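Local coordinates for uncharacterized protein (Cricetid herpesvirus 2, PDB 4ZKQ) that binds chemokines as a viral decoy receptor, and so probably keeps host chemokines from their cellular receptors during infection, at residues T353-P356 with S357-T360; E277-E280 with V281-R285; G334-K337 with L338-R341; F168-L171 with S172-V176; R29-R32 with Q33-I36. All coordinates share one frame; numbering follows the deposited sequence. Where two conformers were deposited one is given.

Interaction 1 of 5, residues T353-P356 with S357-T360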
# COMPACT_ATOMS: atom_id res chain seq x y z
N THR A 353 -0.66 -16.84 16.30
CA THR A 353 -0.16 -18.20 16.29
C THR A 353 -1.03 -19.05 15.39
O THR A 353 -2.22 -18.78 15.23
CB THR A 353 -0.13 -18.82 17.71
OG1 THR A 353 -1.45 -18.80 18.27
CG2 THR A 353 0.80 -18.03 18.61
N TYR A 354 -0.41 -20.06 14.78
CA TYR A 354 -1.10 -20.95 13.86
C TYR A 354 -0.91 -22.39 14.28
O TYR A 354 0.19 -22.79 14.65
CB TYR A 354 -0.59 -20.73 12.44
CG TYR A 354 -1.22 -21.63 11.41
CD1 TYR A 354 -2.59 -21.62 11.21
CD2 TYR A 354 -0.45 -22.48 10.63
CE1 TYR A 354 -3.18 -22.43 10.27
CE2 TYR A 354 -1.04 -23.29 9.68
CZ TYR A 354 -2.40 -23.26 9.51
OH TYR A 354 -3.00 -24.07 8.57
N HIS A 355 -1.99 -23.16 14.21
CA HIS A 355 -1.99 -24.56 14.60
C HIS A 355 -2.23 -25.41 13.35
O HIS A 355 -3.38 -25.62 12.96
CB HIS A 355 -3.06 -24.82 15.67
CG HIS A 355 -3.04 -23.82 16.78
ND1 HIS A 355 -2.03 -23.79 17.73
CD2 HIS A 355 -3.88 -22.81 17.10
CE1 HIS A 355 -2.26 -22.81 18.58
NE2 HIS A 355 -3.38 -22.19 18.22
N PRO A 356 -1.14 -25.87 12.71
CA PRO A 356 -1.26 -26.54 11.41
C PRO A 356 -2.20 -27.74 11.43
O PRO A 356 -2.93 -27.95 10.46
CB PRO A 356 0.17 -26.99 11.11
CG PRO A 356 1.04 -26.12 11.94
CD PRO A 356 0.26 -25.83 13.18
N SER A 357 -2.19 -28.49 12.53
CA SER A 357 -3.00 -29.70 12.65
C SER A 357 -4.49 -29.41 12.47
O SER A 357 -5.19 -30.15 11.77
CB SER A 357 -2.76 -30.35 14.01
OG SER A 357 -2.75 -29.38 15.05
N THR A 358 -4.96 -28.34 13.08
CA THR A 358 -6.37 -27.97 13.03
C THR A 358 -6.64 -26.84 12.04
O THR A 358 -7.79 -26.47 11.81
CB THR A 358 -6.88 -27.55 14.42
OG1 THR A 358 -6.08 -26.49 14.93
CG2 THR A 358 -6.82 -28.73 15.38
N MET A 359 -5.58 -26.30 11.45
CA MET A 359 -5.70 -25.19 10.51
C MET A 359 -6.44 -24.04 11.19
O MET A 359 -7.38 -23.47 10.63
CB MET A 359 -6.42 -25.63 9.23
CG MET A 359 -5.65 -26.68 8.45
SD MET A 359 -6.68 -27.64 7.32
CE MET A 359 -6.99 -26.46 6.01
N THR A 360 -6.01 -23.74 12.40
CA THR A 360 -6.64 -22.72 13.23
C THR A 360 -5.65 -21.62 13.56
O THR A 360 -4.55 -21.88 14.05
CB THR A 360 -7.19 -23.32 14.54
OG1 THR A 360 -8.09 -24.39 14.23
CG2 THR A 360 -7.93 -22.26 15.36

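Interaction 2 of 5, residues E277-E280 with V281-R285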
# COMPACT_ATOMS: atom_id res chain seq x y z
N GLU A 277 -24.84 -7.27 9.50
CA GLU A 277 -25.11 -8.50 10.24
C GLU A 277 -24.01 -8.86 11.24
O GLU A 277 -24.07 -9.92 11.87
CB GLU A 277 -25.33 -9.65 9.26
CG GLU A 277 -26.64 -9.54 8.49
CD GLU A 277 -26.96 -10.79 7.70
OE1 GLU A 277 -26.09 -11.26 6.93
OE2 GLU A 277 -28.08 -11.32 7.85
N CYS A 278 -23.02 -7.98 11.40
CA CYS A 278 -21.96 -8.19 12.40
C CYS A 278 -22.49 -7.91 13.80
O CYS A 278 -23.28 -6.99 13.99
CB CYS A 278 -20.76 -7.28 12.14
SG CYS A 278 -19.94 -7.51 10.54
N GLU A 279 -22.04 -8.69 14.77
CA GLU A 279 -22.33 -8.37 16.16
C GLU A 279 -21.54 -7.12 16.54
O GLU A 279 -20.44 -6.90 16.04
CB GLU A 279 -21.98 -9.54 17.08
CG GLU A 279 -22.72 -10.81 16.76
CD GLU A 279 -22.50 -11.89 17.81
OE1 GLU A 279 -22.92 -11.68 18.97
OE2 GLU A 279 -21.90 -12.93 17.47
N GLU A 280 -22.11 -6.29 17.41
CA GLU A 280 -21.48 -5.03 17.80
C GLU A 280 -20.21 -5.29 18.60
O GLU A 280 -19.33 -4.43 18.68
CB GLU A 280 -22.45 -4.17 18.60
CG GLU A 280 -23.61 -3.63 17.78
CD GLU A 280 -23.19 -2.60 16.75
OE1 GLU A 280 -22.22 -1.86 17.01
OE2 GLU A 280 -23.83 -2.54 15.68
N VAL A 281 -20.13 -6.47 19.20
CA VAL A 281 -18.93 -6.91 19.87
C VAL A 281 -18.61 -8.29 19.33
O VAL A 281 -19.45 -9.18 19.36
CB VAL A 281 -19.09 -6.95 21.39
CG1 VAL A 281 -17.81 -7.44 22.05
CG2 VAL A 281 -19.44 -5.58 21.88
N THR A 282 -17.41 -8.45 18.81
CA THR A 282 -17.07 -9.68 18.13
C THR A 282 -16.84 -10.77 19.18
O THR A 282 -16.15 -10.52 20.17
CB THR A 282 -15.84 -9.50 17.24
OG1 THR A 282 -16.01 -8.33 16.42
CG2 THR A 282 -15.65 -10.72 16.35
N PRO A 283 -17.42 -11.96 18.97
CA PRO A 283 -17.21 -13.06 19.93
C PRO A 283 -15.75 -13.45 20.10
O PRO A 283 -15.03 -13.62 19.11
CB PRO A 283 -18.00 -14.21 19.32
CG PRO A 283 -19.02 -13.57 18.47
CD PRO A 283 -18.37 -12.34 17.92
N GLY A 284 -15.32 -13.61 21.34
CA GLY A 284 -13.96 -14.03 21.64
C GLY A 284 -13.90 -14.53 23.07
O GLY A 284 -14.88 -14.46 23.80
N ARG A 285 -12.74 -15.05 23.46
CA ARG A 285 -12.54 -15.51 24.83
C ARG A 285 -11.79 -14.45 25.63
O ARG A 285 -10.68 -14.05 25.26
CB ARG A 285 -11.77 -16.83 24.85
CG ARG A 285 -12.00 -17.64 26.11
CD ARG A 285 -11.26 -18.97 26.07
NE ARG A 285 -9.82 -18.79 26.22
CZ ARG A 285 -8.93 -19.78 26.16
NH1 ARG A 285 -9.33 -21.03 25.94
NH2 ARG A 285 -7.64 -19.53 26.31
O HOH W 1 -18.45 -8.60 15.11
O HOH W 2 -20.88 -11.15 20.64

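Interaction 3 of 5, residues G334-K337 with L338-R341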
# COMPACT_ATOMS: atom_id res chain seq x y z
N GLY A 334 10.42 -24.80 4.48
CA GLY A 334 11.74 -24.48 5.02
C GLY A 334 11.78 -24.51 6.54
O GLY A 334 10.87 -25.03 7.18
N ARG A 335 12.84 -23.94 7.10
CA ARG A 335 13.06 -23.93 8.55
C ARG A 335 11.93 -23.26 9.31
O ARG A 335 11.48 -22.17 8.94
CB ARG A 335 14.38 -23.22 8.89
CG ARG A 335 15.63 -23.98 8.47
CD ARG A 335 16.92 -23.28 8.92
NE ARG A 335 17.64 -22.71 7.78
CZ ARG A 335 17.36 -21.52 7.25
NH1 ARG A 335 16.38 -20.78 7.75
NH2 ARG A 335 18.05 -21.08 6.21
N ARG A 336 11.47 -23.92 10.37
CA ARG A 336 10.42 -23.39 11.23
C ARG A 336 9.21 -22.94 10.40
O ARG A 336 8.65 -21.87 10.63
CB ARG A 336 10.94 -22.21 12.07
CG ARG A 336 12.03 -22.60 13.07
CD ARG A 336 12.33 -21.48 14.05
NE ARG A 336 13.06 -20.37 13.44
CZ ARG A 336 12.64 -19.11 13.36
NH1 ARG A 336 11.47 -18.73 13.87
NH2 ARG A 336 13.42 -18.20 12.77
N LYS A 337 8.83 -23.77 9.43
CA LYS A 337 7.71 -23.42 8.56
C LYS A 337 6.45 -23.24 9.39
O LYS A 337 6.29 -23.85 10.44
CB LYS A 337 7.50 -24.49 7.47
CG LYS A 337 6.82 -25.78 7.94
CD LYS A 337 6.70 -26.78 6.79
CE LYS A 337 5.88 -28.00 7.20
NZ LYS A 337 5.80 -29.02 6.12
N LEU A 338 5.58 -22.34 8.92
CA LEU A 338 4.30 -22.04 9.56
C LEU A 338 4.45 -21.37 10.93
O LEU A 338 3.48 -21.25 11.68
CB LEU A 338 3.46 -23.32 9.67
CG LEU A 338 3.17 -23.98 8.32
CD1 LEU A 338 2.37 -25.26 8.48
CD2 LEU A 338 2.45 -23.02 7.37
N VAL A 339 5.66 -20.90 11.23
CA VAL A 339 5.91 -20.14 12.46
C VAL A 339 6.07 -18.66 12.10
O VAL A 339 7.00 -18.30 11.38
CB VAL A 339 7.18 -20.63 13.18
CG1 VAL A 339 7.45 -19.78 14.42
CG2 VAL A 339 7.05 -22.10 13.56
N PRO A 340 5.17 -17.79 12.61
CA PRO A 340 5.25 -16.37 12.27
C PRO A 340 6.56 -15.70 12.69
O PRO A 340 7.03 -15.90 13.81
CB PRO A 340 4.07 -15.75 13.03
CG PRO A 340 3.11 -16.86 13.21
CD PRO A 340 3.97 -18.08 13.42
N ARG A 341 7.13 -14.93 11.77
CA ARG A 341 8.29 -14.09 12.04
C ARG A 341 7.85 -12.65 12.16
O ARG A 341 7.38 -12.06 11.19
CB ARG A 341 9.33 -14.21 10.92
CG ARG A 341 9.49 -15.59 10.27
CD ARG A 341 10.34 -16.48 11.11
NE ARG A 341 11.11 -17.42 10.30
CZ ARG A 341 10.75 -18.68 10.02
NH1 ARG A 341 9.61 -19.19 10.46
NH2 ARG A 341 11.55 -19.43 9.28

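Interaction 4 of 5, residues F168-L171 with S172-V176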
# COMPACT_ATOMS: atom_id res chain seq x y z
N PHE A 168 6.84 1.15 0.33
CA PHE A 168 6.07 1.77 1.40
C PHE A 168 6.33 1.04 2.72
O PHE A 168 5.94 -0.12 2.88
CB PHE A 168 4.58 1.76 1.07
CG PHE A 168 3.73 2.56 2.03
CD1 PHE A 168 3.65 3.94 1.93
CD2 PHE A 168 2.99 1.92 3.01
CE1 PHE A 168 2.86 4.67 2.82
CE2 PHE A 168 2.20 2.64 3.89
CZ PHE A 168 2.14 4.02 3.80
N LYS A 169 7.01 1.71 3.63
CA LYS A 169 7.26 1.14 4.95
C LYS A 169 6.09 1.48 5.85
O LYS A 169 5.90 2.64 6.25
CB LYS A 169 8.57 1.65 5.56
CG LYS A 169 8.94 0.87 6.81
CD LYS A 169 10.31 1.20 7.34
CE LYS A 169 10.79 0.11 8.29
NZ LYS A 169 12.15 0.39 8.84
N GLU A 170 5.27 0.47 6.13
CA GLU A 170 4.10 0.64 6.97
C GLU A 170 4.47 0.92 8.41
O GLU A 170 5.61 0.70 8.84
CB GLU A 170 3.21 -0.60 6.91
CG GLU A 170 2.63 -0.87 5.53
CD GLU A 170 1.60 -1.99 5.52
OE1 GLU A 170 1.60 -2.80 6.47
OE2 GLU A 170 0.81 -2.05 4.57
N LEU A 171 3.49 1.38 9.16
CA LEU A 171 3.67 1.62 10.58
C LEU A 171 4.18 0.35 11.25
O LEU A 171 5.02 0.39 12.15
CB LEU A 171 2.35 2.10 11.20
CG LEU A 171 2.36 2.48 12.68
CD1 LEU A 171 3.29 3.66 12.94
CD2 LEU A 171 0.94 2.80 13.10
N SER A 172 3.69 -0.80 10.78
CA SER A 172 4.15 -2.09 11.29
C SER A 172 5.64 -2.34 11.07
O SER A 172 6.25 -3.16 11.76
CB SER A 172 3.38 -3.22 10.62
OG SER A 172 3.75 -3.29 9.25
N GLY A 173 6.21 -1.66 10.08
CA GLY A 173 7.56 -1.96 9.62
C GLY A 173 7.58 -2.82 8.37
O GLY A 173 8.63 -3.01 7.75
N ALA A 174 6.42 -3.35 7.98
CA ALA A 174 6.33 -4.17 6.78
C ALA A 174 6.70 -3.35 5.54
O ALA A 174 6.30 -2.19 5.41
CB ALA A 174 4.94 -4.75 6.63
N GLY A 175 7.47 -3.96 4.65
CA GLY A 175 7.82 -3.34 3.38
C GLY A 175 6.86 -3.76 2.30
O GLY A 175 6.96 -4.86 1.75
N VAL A 176 5.91 -2.88 1.99
CA VAL A 176 4.90 -3.16 0.99
C VAL A 176 5.26 -2.43 -0.30
O VAL A 176 5.19 -1.21 -0.37
CB VAL A 176 3.51 -2.75 1.48
CG1 VAL A 176 2.47 -3.03 0.43
CG2 VAL A 176 3.19 -3.50 2.75

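Interaction 5 of 5, residues R29-R32 with Q33-I36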
# COMPACT_ATOMS: atom_id res chain seq x y z
N ARG A 29 12.26 -12.13 2.82
CA ARG A 29 13.58 -11.53 2.87
C ARG A 29 14.37 -12.11 4.04
O ARG A 29 13.82 -12.54 5.05
CB ARG A 29 13.50 -10.01 2.96
CG ARG A 29 12.83 -9.45 4.17
CD ARG A 29 12.89 -7.93 4.07
NE ARG A 29 11.89 -7.26 4.89
CZ ARG A 29 12.11 -6.19 5.66
NH1 ARG A 29 13.32 -5.66 5.77
NH2 ARG A 29 11.11 -5.67 6.34
N LYS A 30 15.68 -12.12 3.85
CA LYS A 30 16.62 -12.73 4.78
C LYS A 30 16.69 -11.97 6.10
O LYS A 30 16.76 -12.57 7.17
CB LYS A 30 18.00 -12.79 4.11
CG LYS A 30 19.07 -13.56 4.83
CD LYS A 30 20.25 -13.83 3.90
CE LYS A 30 20.88 -12.53 3.39
NZ LYS A 30 22.10 -12.77 2.56
N ASP A 31 16.65 -10.64 6.01
CA ASP A 31 16.81 -9.76 7.16
C ASP A 31 15.65 -8.78 7.28
O ASP A 31 15.59 -7.76 6.59
CB ASP A 31 18.12 -8.99 7.05
CG ASP A 31 18.39 -8.08 8.24
OD1 ASP A 31 17.62 -8.12 9.23
OD2 ASP A 31 19.38 -7.34 8.19
N ARG A 32 14.73 -9.09 8.19
CA ARG A 32 13.54 -8.27 8.36
C ARG A 32 13.82 -6.96 9.10
O ARG A 32 12.90 -6.17 9.33
CB ARG A 32 12.47 -9.07 9.08
CG ARG A 32 11.82 -10.12 8.20
CD ARG A 32 10.93 -11.05 9.00
NE ARG A 32 11.71 -11.85 9.95
CZ ARG A 32 12.26 -13.03 9.67
NH1 ARG A 32 12.13 -13.57 8.47
NH2 ARG A 32 12.94 -13.67 10.61
N GLN A 33 15.08 -6.73 9.46
CA GLN A 33 15.48 -5.46 10.06
C GLN A 33 16.17 -4.56 9.04
O GLN A 33 16.51 -3.42 9.35
CB GLN A 33 16.39 -5.71 11.27
CG GLN A 33 15.65 -6.20 12.51
CD GLN A 33 15.06 -7.58 12.33
OE1 GLN A 33 15.78 -8.53 12.00
NE2 GLN A 33 13.75 -7.71 12.54
N ALA A 34 16.39 -5.07 7.83
CA ALA A 34 17.07 -4.30 6.79
C ALA A 34 16.22 -3.10 6.40
O ALA A 34 15.00 -3.14 6.47
CB ALA A 34 17.36 -5.17 5.57
N THR A 35 16.90 -2.03 5.99
CA THR A 35 16.23 -0.78 5.63
C THR A 35 16.86 -0.18 4.38
O THR A 35 17.98 -0.54 4.01
CB THR A 35 16.33 0.27 6.76
OG1 THR A 35 17.71 0.59 6.98
CG2 THR A 35 15.72 -0.26 8.05
N ILE A 36 16.13 0.72 3.74
CA ILE A 36 16.64 1.43 2.58
C ILE A 36 17.52 2.58 3.05
O ILE A 36 17.10 3.38 3.88
CB ILE A 36 15.50 1.99 1.71
CG1 ILE A 36 14.67 0.83 1.14
CG2 ILE A 36 16.05 2.84 0.58
CD1 ILE A 36 13.44 1.28 0.36
O HOH W 3 15.33 -10.82 10.39

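Interaction 1 of 5, residues T353-P356 with S357-T360
His355 and Thr360 close a tight loop between two antiparallel strands as a hydrogen-bonded pair. His355 N gives its proton to Thr360 O at 2.9 Å, and Thr360 N returns a longer bond of 3.3 Å to His355 O. That same carbonyl oxygen is also approached by Met359 N at 2.8 Å, a weak bond bent to 120° at the hydrogen, and weakly by Thr358 N, so several N-H groups of the turn converge on one acceptor. Met359 and Thr360 both face His355, which makes this a G1 beta bulge; Met359 takes the positive phi (56°) and psi usually left to glycine at that place.

The side chains gather on two sides. On one, CD2 of the His355 imidazole comes 3.3 Å from Thr360 O, while Thr358 OG1 and Thr360 OG1 share a weak hydrogen bond. On the other, Tyr354 carries its ring anti to the backbone N (chi1 179°) and runs side by side with Met359, the phenol OH of Tyr354 3.7 Å from Met359 CG. The ring of Pro356 begins over the tyrosine, with Pro356 N above one face and offset toward the rim.

Farther out, Phe300 stacks on Tyr354, and Leu338 touches both Tyr354 and Pro356. The loop thus joins strands 350-355 and 360-366, with Met359 and Thr360 reaching across to strand 290-296.

Interaction 2 of 5, residues E277-E280 with V281-R285
The surface loop that leads from the Cys223-Cys278 disulfide into strand 285-286 bends at Glu279 to Pro283, and two water molecules bridge the bend. One links a carbonyl to a hydroxyl: it donates to Glu279 O at 2.8 Å and is hydrogen-bonded to Thr282 OG1 at 2.8 Å. The other ties a side chain to the main chain, donating to Glu279 OE1 at 2.7 Å and to Val281 O at 2.8 Å.

Glu279 is the side chain that reaches across. With CG beside its own backbone N (chi1 -59°) and the chain extended beyond, it crosses Pro283 at about a right angle and lays OE2 3.1 Å from Pro283 CG. Its CB sits 3.4 Å from Val281 O, close to the carbonyl that the second water grips. Thr282 turns inward instead, where its OG1 is also hydrogen-bonded to Tyr395 N of strand 388-395.

The carboxylate of Glu279 therefore divides its work: OE1 holds a water, while OE2 rests against the proline ring and has a long, weak ion pair with Arg226. Solvent thus supplies the polar links from Glu279 to Val281 and Thr282, and Tyr395 holds Thr282 directly.

Interaction 3 of 5, residues G334-K337 with L338-R341
Arg341 reaches back over the loop with its guanidinium and binds the carbonyls of Arg335 and Arg336. Arg341 NH2 donates to Arg335 O at 2.8 Å and NH1 to Arg336 O at 2.9 Å, with angles at the hydrogen of 157° and 154°, both fairly straight. NH1 of Arg341 also bonds Val339 O at 2.9 Å, in the plane of that carbonyl and on a lone pair. All three acceptors lie near the guanidinium plane, so main-chain oxygens line its NH1/NH2 edge. The long side chain arrives there by folding at chi2 and again at chi3.

Backbone bonds shape the same loop. Val339 N gives a proton to Arg336 O at 3.2 Å, closing a type II turn from Arg336 to Val339 that follows another from Gly334 to Lys337. Arg336 O thus accepts two donors, Val339 N and Arg341 NH1, which come at it from opposite faces of its plane. Val339 CB lies 3.2 Å from the same Arg336 O.

Stacking adds a third element: in the conformer described here, the guanidinium of Arg336 stacks on that of Arg341, centres 3.9 Å apart and planes at 30°. Its CZ stands over the centre of the Arg341 group.

Among the nonpolar contacts, Leu338 leads its side chain alongside Lys337, onward to Phe300 and Pro356.

Two like charges are brought face to face here, Arg336 NH2 being 3.5 Å from Arg341 NE. The three carbonyl dipoles on the edge of Arg341 probably stabilise its positive charge and offset part of the repulsion, while fixing the plane on which the Arg336 group rests.

Interaction 4 of 5, residues F168-L171 with S172-V176
Phe168 and Val176 form an antiparallel hydrogen-bonded pair, Lys169 and Gly175 the non-hydrogen-bonded pair beside it, and the chain then reverses through a type I turn from Glu170 to Gly173. Val176 N bonds Phe168 O at 2.9 Å, and Phe168 N answers to Val176 O at 3.0 Å. Nearer the tip, Glu170 N meets Ala174 O at 2.9 Å, while the turn itself is closed by Gly173 N to Glu170 O at 2.7 Å. Gly173 has a positive phi of 99°, where a CB would press on the preceding carbonyl oxygen.

The Glu170 side chain lies against the second arm of the hairpin. Its chain, extended beyond CG, crosses Val176 obliquely and sets Glu170 OE2 3.3 Å from Val176 CG2, with the other oxygen near Ser172 OG and Ala174 CB. Ser172 holds its hydroxyl between the backbone N and the carbonyl carbon (chi1 69°), close over its own main chain, and Ser172 OG accepts a straight bond from Ala174 N at 3.0 Å. On the face carrying Lys169, the extended lysine passes beside Gly173, its CE 3.8 Å from Gly173 O.

Outside the hairpin, Gly175 N is hydrogen-bonded to Asp53, and Ser172 and Ala174 lie against strand 324-330. The arrangement is a beta hairpin of strands 161-169 and 175-181 in the seven-stranded mixed sheet. Its loop, a type I turn with Gly173 at positive phi, is of the type I + G1 bulge kind, overlapped by an ST turn at Ser172.

Interaction 5 of 5, residues R29-R32 with Q33-I36
Asp31 swings its carboxylate forward onto the turn that follows it by placing CG anti to the backbone N (chi1 -178°), and Arg29, with CG wedged between its backbone N and carbonyl carbon (chi1 62°), extends to NE, which carries its guanidinium to Ala34. OD1 of Asp31 then accepts Gln33 N at 2.9 Å, the donor standing above the carboxylate plane: an Asx turn. A second bond, Ala34 N to Asp31 O at 3.1 Å, closes a type I turn from Asp31 to Ala34 alongside it.

Arg29 grips the far end. Its NH1 donates to Ala34 O at 3.1 Å, a bond bent to 136° with the acceptor near the guanidinium plane, and Arg32 CA rests over the centre of one guanidinium face. The main polar partner of this arginine is elsewhere, however: NE makes a salt bridge with Asp53.

In the conformer described here, Gln33 bends at chi2 and brings its amide back toward Asp31, crossing that side chain at about a right angle. In that conformer a water bridges the two residues of the turn, accepting from Arg32 N at 2.9 Å and donating to Gln33 OE1 at 2.8 Å. Ala34 CB comes 3.3 Å from Asp31 O.

Both the side chain and the main chain of Asp31 thus accept N-H groups of the turn, and Arg29 couples the exit of the turn to Asp53. The positive guanidinium would probably polarise the Ala34 carbonyl that it binds.

Four of the five contacts form a chain of touching neighbours. Interaction 1 meets interaction 3 where Leu338 CD1 lies 3.8 Å from Pro356 CG; interaction 3 meets interaction 5 through Arg341 CB, 3.4 Å from Arg32 CZ; and interaction 5 reaches interaction 4 where Thr35 CG2 packs 3.7 Å from Lys169 NZ. Asp53 joins the last two again, pairing with Arg29 and with Gly175 N. Interactions 4 and 5 are the closest pair, with centres 11 Å apart. Interaction 2 stands apart, its nearest atoms about 10 Å from interaction 1 and about 26 Å from interaction 5. Interaction 4 is buried near the middle of the chain, whereas the others lie at the surface.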